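Local coordinates for protein 5-Carboxyvanillate Decarboxylase (PDB 4QRN) that probably removes a carboxyl group from 5-carboxyvanillate in a metal-dependent active site of the amidohydrolase superfamily that here holds manganese and a nitrobenzoate inhibitor, at residues A[102-107]-A[344-349]; A[330-335]-A[368-373]; A[130-135]-A[150-155]. One frame throughout, in Å; residues are numbered along the deposited sequence. Where two conformers were deposited one is given.

The three contacts lie around the distorted beta/alpha barrel expected of the amidohydrolase superfamily, with the manganese site at strand 38-44 and just beyond strands 207-209 and 331-332. Interaction 1 sets the approach to strand 106-111 against helix 343-350, and interaction 2 sets strand 331-332 against the C-terminal end of helix 356-370; their centres are about 14 Å apart and their segments alternate along the chain. They touch where Met335 CE meets Val346 CG2 at 3.6 Å. Interaction 3, nested within the loop closed by interaction 1, ties helix 122-142 to the chain leaving strand 147-149. Its centre is about 21 Å from that of interaction 2, which it meets through Met150 and Phe371. Early and late parts of the chain are thus joined around one core.

Interaction 1: residues A[102-107]-A[344-349]; sequences TGIDKA and DEVRAM
Val346 presents both methyls to the turn at Thr102: CG1 lies 3.7 Å from the carbonyl O of Thr102, and CG2 of Val346 is 4.0 Å from that same oxygen. A chi1 of -174° sets CG1 opposite the backbone N, and the two methyls then sit in front of the oxygen. Val346 CG2 also faces the Thr102 side chain, 4.3 Å from its CB, and comes within 4.4 Å of Ile104 CD1, a loose apolar touch. Tyr333 OH of interaction 2 packs against the same CG2 in this buried layer.

What places the turn is the end of helix 93-101. Gly103, at a positive phi of 68°, is the C-prime residue of a Schellman motif, in which Ile104 N returns to Met99 O and Gly103 N to Asp100 O. Thr102 OG1 is engaged by Asp98 O, so the hydroxyl belongs to its own helix. On helix 343-350, Arg347 NH1 forms a salt bridge with Asp344 OD1 at 2.9 Å, meeting it from above the carboxylate plane, and Glu345 OE2 is hydrogen-bonded to Tyr273 OH of the second subunit. The contact between turn and helix is therefore van der Waals in character, and the polar side chains named here find their partners outside this interface.

Interaction 2: residues A[330-335]-A[368-373]; sequences RVMYAM and EKWFKL
Met332 leaves its strand with CB directed at the end of helix 356-370, and its side chain brings its sulfur to both Trp370 and Phe371. CG stands anti to the carbonyl carbon (chi1 -69°) and the chain then runs extended to SD, which makes the closest approaches. The sulfur of Met332 lies 3.9 Å from Phe371 CE2, reached obliquely, and 4.1 Å from Trp370 CD1, at the edge of the indole and near its plane. Both are Met-aromatic contacts. The torsion chi3, about CG-SD, is bent (-77°) and carries CE off the extended course.

At the other end of the indole, Arg330 NH1 comes 3.4 Å from Trp370 CH2, the guanidinium and ring planes being 67° apart, so the two groups are not stacked. The rest of that guanidinium is held by Gln258 and by Val306 O, while Trp370 NE1 donates to Asp329 O, just ahead of Arg330. After the tryptophan the helix closes in a Schellman motif, Leu373 N bonding Glu368 O at 3.0 Å. The last helix is thus seated on strand 331-332 by sulfur and aromatic surface, while hydrogen bonds to Asp329, Gln258 and Val306 hold the indole N-H and the guanidinium.

Interaction 3: residues A[130-135]-A[150-155]; sequences TRANDT and MGTVAP
Helix 122-142 passes the loop that follows strand 147-149, the two backbones coming nearest at Asn133 and Gly151, whose CA atoms are 5.9 Å apart. This is a helix-to-loop join in the beta/alpha barrel of the amidohydrolase superfamily, made by one side-chain amide bound to both backbone polar groups of a single residue. Asn133, with CG anti to its carbonyl carbon (chi1 -76°), extends its amide from the helix alongside Thr152. Its OD1 accepts Thr152 N at 2.9 Å, nearly straight at 175° and on a lone pair in the carbonyl plane. Its ND2 donates to Thr152 O at 2.9 Å, the acceptor lying close to the amide plane. Two bonds in a ring fix the rotation of the amide and satisfy a buried N-H and C=O; ND2 is also held by Glu164 of helix 158-170, which shares in placing it.

Apolar atoms fill in beside the pair. Gly151 CA passes 3.6 Å from Asn133 OD1. Thr152 turns its methyl to the helix, where CG2 sits 3.6 Å from Asn133 OD1 and, more loosely, 4.4 Å from Ala132 CB.

Interaction 1: residues A[102-107]-A[344-349]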
loop_
_atom_site.group_PDB
_atom_site.type_symbol
_atom_site.label_atom_id
_atom_site.label_comp_id
_atom_site.label_asym_id
_atom_site.label_seq_id
_atom_site.Cartn_x
_atom_site.Cartn_y
_atom_site.Cartn_z
ATOM N N THR A 102 2.858 -13.263 28.122
ATOM C CA THR A 102 2.938 -13.651 26.717
ATOM C C THR A 102 4.337 -14.129 26.318
ATOM O O THR A 102 4.657 -14.247 25.141
ATOM C CB THR A 102 2.458 -12.513 25.801
ATOM O OG1 THR A 102 3.127 -11.277 26.132
ATOM C CG2 THR A 102 0.955 -12.366 25.888
ATOM N N GLY A 103 5.164 -14.431 27.316
ATOM C CA GLY A 103 6.472 -14.981 27.032
ATOM C C GLY A 103 7.445 -14.032 26.348
ATOM O O GLY A 103 8.385 -14.498 25.700
ATOM N N ILE A 104 7.218 -12.725 26.479
ATOM C CA ILE A 104 8.082 -11.748 25.848
ATOM C C ILE A 104 9.254 -11.430 26.773
ATOM O O ILE A 104 9.084 -10.890 27.869
ATOM C CB ILE A 104 7.314 -10.471 25.447
ATOM C CG1 ILE A 104 6.154 -10.809 24.497
ATOM C CG2 ILE A 104 8.281 -9.452 24.849
ATOM C CD1 ILE A 104 6.535 -11.630 23.269
ATOM N N ASP A 105 10.453 -11.810 26.341
ATOM C CA ASP A 105 11.660 -11.624 27.151
ATOM C C ASP A 105 12.143 -10.186 27.173
ATOM O O ASP A 105 12.557 -9.697 28.225
ATOM C CB ASP A 105 12.748 -12.569 26.640
ATOM C CG ASP A 105 12.365 -14.005 26.854
ATOM O OD1 ASP A 105 12.364 -14.424 28.038
ATOM O OD2 ASP A 105 12.032 -14.708 25.867
ATOM N N LYS A 106 12.139 -9.518 26.022
ATOM C CA LYS A 106 12.610 -8.143 25.943
ATOM C C LYS A 106 11.709 -7.376 25.014
ATOM O O LYS A 106 11.180 -7.938 24.042
ATOM C CB LYS A 106 14.046 -8.079 25.420
ATOM C CG LYS A 106 15.040 -8.875 26.263
ATOM C CD LYS A 106 16.474 -8.610 25.842
ATOM C CE LYS A 106 17.441 -9.429 26.694
ATOM N NZ LYS A 106 18.857 -9.093 26.410
ATOM N N ALA A 107 11.556 -6.088 25.316
ATOM C CA ALA A 107 10.771 -5.168 24.505
ATOM C C ALA A 107 11.636 -3.974 24.148
ATOM O O ALA A 107 12.278 -3.387 25.033
ATOM C CB ALA A 107 9.545 -4.723 25.273
ATOM N N ASP A 344 -2.604 -15.257 21.482
ATOM C CA ASP A 344 -2.721 -16.241 20.408
ATOM C C ASP A 344 -1.801 -15.929 19.232
ATOM O O ASP A 344 -1.424 -16.851 18.505
ATOM C CB ASP A 344 -4.172 -16.348 19.920
ATOM C CG ASP A 344 -5.041 -17.188 20.817
ATOM O OD1 ASP A 344 -4.527 -17.994 21.608
ATOM O OD2 ASP A 344 -6.265 -17.069 20.674
ATOM N N GLU A 345 -1.442 -14.670 19.008
ATOM C CA GLU A 345 -0.486 -14.354 17.937
ATOM C C GLU A 345 0.887 -14.914 18.281
ATOM O O GLU A 345 1.558 -15.445 17.403
ATOM C CB GLU A 345 -0.435 -12.848 17.681
ATOM C CG GLU A 345 -1.675 -12.359 16.975
ATOM C CD GLU A 345 -1.657 -10.884 16.603
ATOM O OE1 GLU A 345 -0.765 -10.130 17.060
ATOM O OE2 GLU A 345 -2.572 -10.507 15.828
ATOM N N VAL A 346 1.310 -14.770 19.532
ATOM C CA VAL A 346 2.595 -15.320 19.925
ATOM C C VAL A 346 2.581 -16.835 19.712
ATOM O O VAL A 346 3.541 -17.404 19.203
ATOM C CB VAL A 346 2.958 -14.973 21.386
ATOM C CG1 VAL A 346 4.369 -15.455 21.687
ATOM C CG2 VAL A 346 2.852 -13.459 21.626
ATOM N N ARG A 347 1.483 -17.502 20.095
ATOM C CA ARG A 347 1.386 -18.938 19.907
ATOM C C ARG A 347 1.503 -19.315 18.439
ATOM O O ARG A 347 2.160 -20.313 18.089
ATOM C CB ARG A 347 0.083 -19.474 20.503
ATOM C CG ARG A 347 -0.002 -19.253 21.983
ATOM C CD ARG A 347 -1.245 -19.922 22.624
ATOM N NE ARG A 347 -1.259 -19.613 24.061
ATOM C CZ ARG A 347 -2.013 -18.678 24.641
ATOM N NH1 ARG A 347 -2.918 -17.982 23.963
ATOM N NH2 ARG A 347 -1.874 -18.449 25.933
ATOM N N ALA A 348 0.837 -18.573 17.574
ATOM C CA ALA A 348 0.904 -18.878 16.150
ATOM C C ALA A 348 2.334 -18.715 15.641
ATOM O O ALA A 348 2.820 -19.531 14.852
ATOM C CB ALA A 348 -0.047 -17.993 15.366
ATOM N N MET A 349 3.005 -17.659 16.071
ATOM C CA MET A 349 4.378 -17.418 15.631
ATOM C C MET A 349 5.311 -18.525 16.124
ATOM O O MET A 349 6.172 -18.995 15.374
ATOM C CB MET A 349 4.851 -16.024 16.080
ATOM C CG MET A 349 4.036 -14.862 15.494
ATOM S SD MET A 349 4.114 -14.763 13.690
ATOM C CE MET A 349 2.747 -15.793 13.171
#

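Interaction 2: residues A[330-335]-A[368-373]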
loop_
_atom_site.group_PDB
_atom_site.type_symbol
_atom_site.label_atom_id
_atom_site.label_comp_id
_atom_site.label_asym_id
_atom_site.label_seq_id
_atom_site.Cartn_x
_atom_site.Cartn_y
_atom_site.Cartn_z
ATOM N N ARG A 330 16.905 -10.429 7.876
ATOM C CA ARG A 330 16.506 -9.024 7.836
ATOM C C ARG A 330 15.055 -8.821 8.255
ATOM O O ARG A 330 14.516 -7.728 8.072
ATOM C CB ARG A 330 16.776 -8.427 6.455
ATOM C CG ARG A 330 18.240 -8.528 6.064
ATOM C CD ARG A 330 18.556 -7.711 4.814
ATOM N NE ARG A 330 18.562 -6.269 5.059
ATOM C CZ ARG A 330 19.579 -5.592 5.582
ATOM N NH1 ARG A 330 20.697 -6.222 5.928
ATOM N NH2 ARG A 330 19.487 -4.292 5.757
ATOM N N VAL A 331 14.440 -9.850 8.845
ATOM C CA VAL A 331 13.039 -9.827 9.262
ATOM C C VAL A 331 12.976 -10.239 10.732
ATOM O O VAL A 331 13.478 -11.310 11.103
ATOM C CB VAL A 331 12.183 -10.772 8.388
ATOM C CG1 VAL A 331 10.732 -10.764 8.838
ATOM C CG2 VAL A 331 12.331 -10.406 6.917
ATOM N N MET A 332 12.339 -9.402 11.553
ATOM C CA MET A 332 12.309 -9.548 13.008
ATOM C C MET A 332 10.886 -9.584 13.528
ATOM O O MET A 332 9.986 -8.931 12.991
ATOM C CB MET A 332 13.022 -8.325 13.642
ATOM C CG MET A 332 14.514 -8.325 13.387
ATOM S SD MET A 332 15.318 -6.796 13.906
ATOM C CE MET A 332 14.855 -5.698 12.558
ATOM N N TYR A 333 10.716 -10.285 14.636
ATOM C CA TYR A 333 9.472 -10.296 15.366
ATOM C C TYR A 333 9.222 -8.964 16.077
ATOM O O TYR A 333 10.130 -8.376 16.670
ATOM C CB TYR A 333 9.511 -11.421 16.412
ATOM C CG TYR A 333 8.304 -11.410 17.333
ATOM C CD1 TYR A 333 7.041 -11.772 16.863
ATOM C CD2 TYR A 333 8.409 -10.993 18.649
ATOM C CE1 TYR A 333 5.928 -11.710 17.689
ATOM C CE2 TYR A 333 7.310 -10.923 19.472
ATOM C CZ TYR A 333 6.062 -11.268 18.992
ATOM O OH TYR A 333 4.990 -11.176 19.853
ATOM N N ALA A 334 7.960 -8.528 16.053
ATOM C CA ALA A 334 7.490 -7.411 16.876
ATOM C C ALA A 334 6.043 -7.682 17.224
ATOM O O ALA A 334 5.297 -8.268 16.429
ATOM C CB ALA A 334 7.595 -6.079 16.142
ATOM N N MET A 335 5.646 -7.222 18.411
ATOM C CA MET A 335 4.277 -7.389 18.875
ATOM C C MET A 335 3.366 -6.168 18.589
ATOM O O MET A 335 2.181 -6.341 18.331
ATOM C CB MET A 335 4.288 -7.713 20.371
ATOM C CG MET A 335 2.912 -7.805 20.981
ATOM S SD MET A 335 2.913 -8.253 22.717
ATOM C CE MET A 335 2.958 -10.039 22.629
ATOM N N GLU A 368 19.147 -8.952 18.010
ATOM C CA GLU A 368 20.398 -8.772 18.752
ATOM C C GLU A 368 21.470 -8.170 17.846
ATOM O O GLU A 368 22.251 -7.328 18.299
ATOM C CB GLU A 368 20.868 -10.098 19.335
ATOM C CG GLU A 368 20.011 -10.536 20.500
ATOM C CD GLU A 368 20.341 -11.895 21.065
ATOM O OE1 GLU A 368 20.866 -12.776 20.356
ATOM O OE2 GLU A 368 19.991 -12.100 22.246
ATOM N N LYS A 369 21.514 -8.584 16.576
ATOM C CA LYS A 369 22.479 -8.020 15.648
ATOM C C LYS A 369 22.143 -6.567 15.301
ATOM O O LYS A 369 22.996 -5.676 15.464
ATOM C CB LYS A 369 22.533 -8.853 14.365
ATOM C CG LYS A 369 23.437 -8.217 13.306
ATOM C CD LYS A 369 23.638 -9.081 12.093
ATOM C CE LYS A 369 24.500 -8.349 11.079
ATOM N NZ LYS A 369 24.813 -9.193 9.890
ATOM N N TRP A 370 20.936 -6.317 14.796
ATOM C CA TRP A 370 20.666 -5.011 14.208
ATOM C C TRP A 370 20.503 -3.895 15.235
ATOM O O TRP A 370 20.760 -2.732 14.922
ATOM C CB TRP A 370 19.438 -5.074 13.293
ATOM C CG TRP A 370 19.627 -6.046 12.192
ATOM C CD1 TRP A 370 18.891 -7.188 11.976
ATOM C CD2 TRP A 370 20.636 -6.036 11.166
ATOM N NE1 TRP A 370 19.364 -7.864 10.885
ATOM C CE2 TRP A 370 20.429 -7.187 10.373
ATOM C CE3 TRP A 370 21.664 -5.148 10.803
ATOM C CZ2 TRP A 370 21.215 -7.486 9.268
ATOM C CZ3 TRP A 370 22.447 -5.455 9.697
ATOM C CH2 TRP A 370 22.213 -6.617 8.946
ATOM N N PHE A 371 20.073 -4.243 16.454
ATOM C CA PHE A 371 20.001 -3.266 17.541
ATOM C C PHE A 371 21.267 -3.261 18.410
ATOM O O PHE A 371 21.375 -2.470 19.333
ATOM C CB PHE A 371 18.779 -3.503 18.421
ATOM C CG PHE A 371 17.457 -3.189 17.758
ATOM C CD1 PHE A 371 16.920 -1.916 17.811
ATOM C CD2 PHE A 371 16.742 -4.201 17.137
ATOM C CE1 PHE A 371 15.675 -1.656 17.258
ATOM C CE2 PHE A 371 15.499 -3.950 16.562
ATOM C CZ PHE A 371 14.958 -2.676 16.647
ATOM N N LYS A 372 22.223 -4.148 18.131
ATOM C CA LYS A 372 23.479 -4.247 18.915
ATOM C C LYS A 372 23.163 -4.458 20.373
ATOM O O LYS A 372 23.679 -3.736 21.239
ATOM C CB LYS A 372 24.386 -3.045 18.743
ATOM C CG LYS A 372 24.879 -2.896 17.345
ATOM C CD LYS A 372 26.055 -1.932 17.300
ATOM C CE LYS A 372 26.521 -1.661 15.885
ATOM N NZ LYS A 372 25.595 -0.748 15.176
ATOM N N LEU A 373 22.358 -5.475 20.658
ATOM C CA LEU A 373 21.943 -5.746 22.035
ATOM C C LEU A 373 23.030 -6.436 22.824
ATOM O O LEU A 373 23.936 -7.046 22.255
ATOM C CB LEU A 373 20.680 -6.607 22.057
ATOM C CG LEU A 373 19.492 -6.003 21.309
ATOM C CD1 LEU A 373 18.280 -6.910 21.449
ATOM C CD2 LEU A 373 19.198 -4.577 21.816
ATOM O OXT LEU A 373 23.003 -6.380 24.056
#

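Interaction 3: residues A[130-135]-A[150-155]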
loop_
_atom_site.group_PDB
_atom_site.type_symbol
_atom_site.label_atom_id
_atom_site.label_comp_id
_atom_site.label_asym_id
_atom_site.label_seq_id
_atom_site.Cartn_x
_atom_site.Cartn_y
_atom_site.Cartn_z
ATOM N N THR A 130 12.921 15.566 25.649
ATOM C CA THR A 130 13.981 15.326 26.631
ATOM C C THR A 130 13.425 14.564 27.828
ATOM O O THR A 130 14.017 13.587 28.276
ATOM C CB THR A 130 14.581 16.659 27.114
ATOM O OG1 THR A 130 15.238 17.293 26.013
ATOM C CG2 THR A 130 15.571 16.421 28.263
ATOM N N ARG A 131 12.269 15.011 28.326
ATOM C CA ARG A 131 11.642 14.366 29.467
ATOM C C ARG A 131 11.211 12.932 29.146
ATOM O O ARG A 131 11.406 12.029 29.966
ATOM C CB ARG A 131 10.463 15.209 29.978
ATOM C CG ARG A 131 10.931 16.497 30.659
ATOM C CD ARG A 131 9.835 17.524 30.705
ATOM N NE ARG A 131 8.757 17.177 31.621
ATOM C CZ ARG A 131 8.758 17.411 32.936
ATOM N NH1 ARG A 131 9.804 17.974 33.532
ATOM N NH2 ARG A 131 7.699 17.061 33.659
ATOM N N ALA A 132 10.654 12.709 27.959
ATOM C CA ALA A 132 10.234 11.362 27.588
ATOM C C ALA A 132 11.454 10.451 27.465
ATOM O O ALA A 132 11.396 9.286 27.850
ATOM C CB ALA A 132 9.462 11.377 26.265
ATOM N N ASN A 133 12.547 10.967 26.901
ATOM C CA ASN A 133 13.756 10.178 26.776
ATOM C C ASN A 133 14.329 9.846 28.152
ATOM O O ASN A 133 14.752 8.713 28.407
ATOM C CB ASN A 133 14.765 10.918 25.903
ATOM C CG ASN A 133 14.406 10.851 24.429
ATOM O OD1 ASN A 133 13.700 9.934 23.996
ATOM N ND2 ASN A 133 14.903 11.790 23.657
ATOM N N ASP A 134 14.358 10.819 29.066
ATOM C CA ASP A 134 14.855 10.542 30.394
ATOM C C ASP A 134 13.952 9.537 31.133
ATOM O O ASP A 134 14.452 8.673 31.857
ATOM C CB ASP A 134 14.967 11.844 31.192
ATOM C CG ASP A 134 16.091 12.741 30.711
ATOM O OD1 ASP A 134 16.981 12.263 29.972
ATOM O OD2 ASP A 134 16.091 13.932 31.096
ATOM N N THR A 135 12.637 9.658 30.972
ATOM C CA THR A 135 11.706 8.725 31.586
ATOM C C THR A 135 11.946 7.300 31.077
ATOM O O THR A 135 11.997 6.344 31.858
ATOM C CB THR A 135 10.277 9.188 31.312
ATOM O OG1 THR A 135 10.060 10.420 32.008
ATOM C CG2 THR A 135 9.242 8.139 31.750
ATOM N N MET A 150 14.559 3.120 22.410
ATOM C CA MET A 150 14.795 3.921 21.209
ATOM C C MET A 150 14.425 5.357 21.580
ATOM O O MET A 150 13.379 5.598 22.177
ATOM C CB MET A 150 13.923 3.436 20.045
ATOM C CG MET A 150 14.250 2.013 19.599
ATOM S SD MET A 150 15.794 1.854 18.689
ATOM C CE MET A 150 15.219 2.156 17.014
ATOM N N GLY A 151 15.268 6.311 21.215
ATOM C CA GLY A 151 14.970 7.695 21.523
ATOM C C GLY A 151 13.911 8.298 20.625
ATOM O O GLY A 151 13.683 7.845 19.490
ATOM N N THR A 152 13.297 9.363 21.144
ATOM C CA THR A 152 12.382 10.208 20.385
ATOM C C THR A 152 13.046 11.553 20.125
ATOM O O THR A 152 13.835 12.028 20.961
ATOM C CB THR A 152 11.019 10.362 21.141
ATOM O OG1 THR A 152 9.956 10.595 20.220
ATOM C CG2 THR A 152 11.019 11.474 22.178
ATOM N N VAL A 153 12.761 12.146 18.974
ATOM C CA VAL A 153 13.388 13.407 18.614
ATOM C C VAL A 153 12.330 14.405 18.118
ATOM O O VAL A 153 11.131 14.144 18.154
ATOM C CB VAL A 153 14.572 13.221 17.609
ATOM C CG1 VAL A 153 15.664 12.341 18.224
ATOM C CG2 VAL A 153 14.106 12.664 16.260
ATOM N N ALA A 154 12.810 15.576 17.693
ATOM C CA ALA A 154 11.951 16.672 17.264
ATOM C C ALA A 154 12.500 17.181 15.945
ATOM O O ALA A 154 13.268 18.130 15.922
ATOM C CB ALA A 154 11.919 17.784 18.332
ATOM N N PRO A 155 12.139 16.537 14.823
ATOM C CA PRO A 155 12.766 16.871 13.537
ATOM C C PRO A 155 12.492 18.289 13.098
ATOM O O PRO A 155 13.180 18.778 12.202
ATOM C CB PRO A 155 12.172 15.840 12.576
ATOM C CG PRO A 155 11.806 14.682 13.469
ATOM C CD PRO A 155 11.261 15.354 14.696
#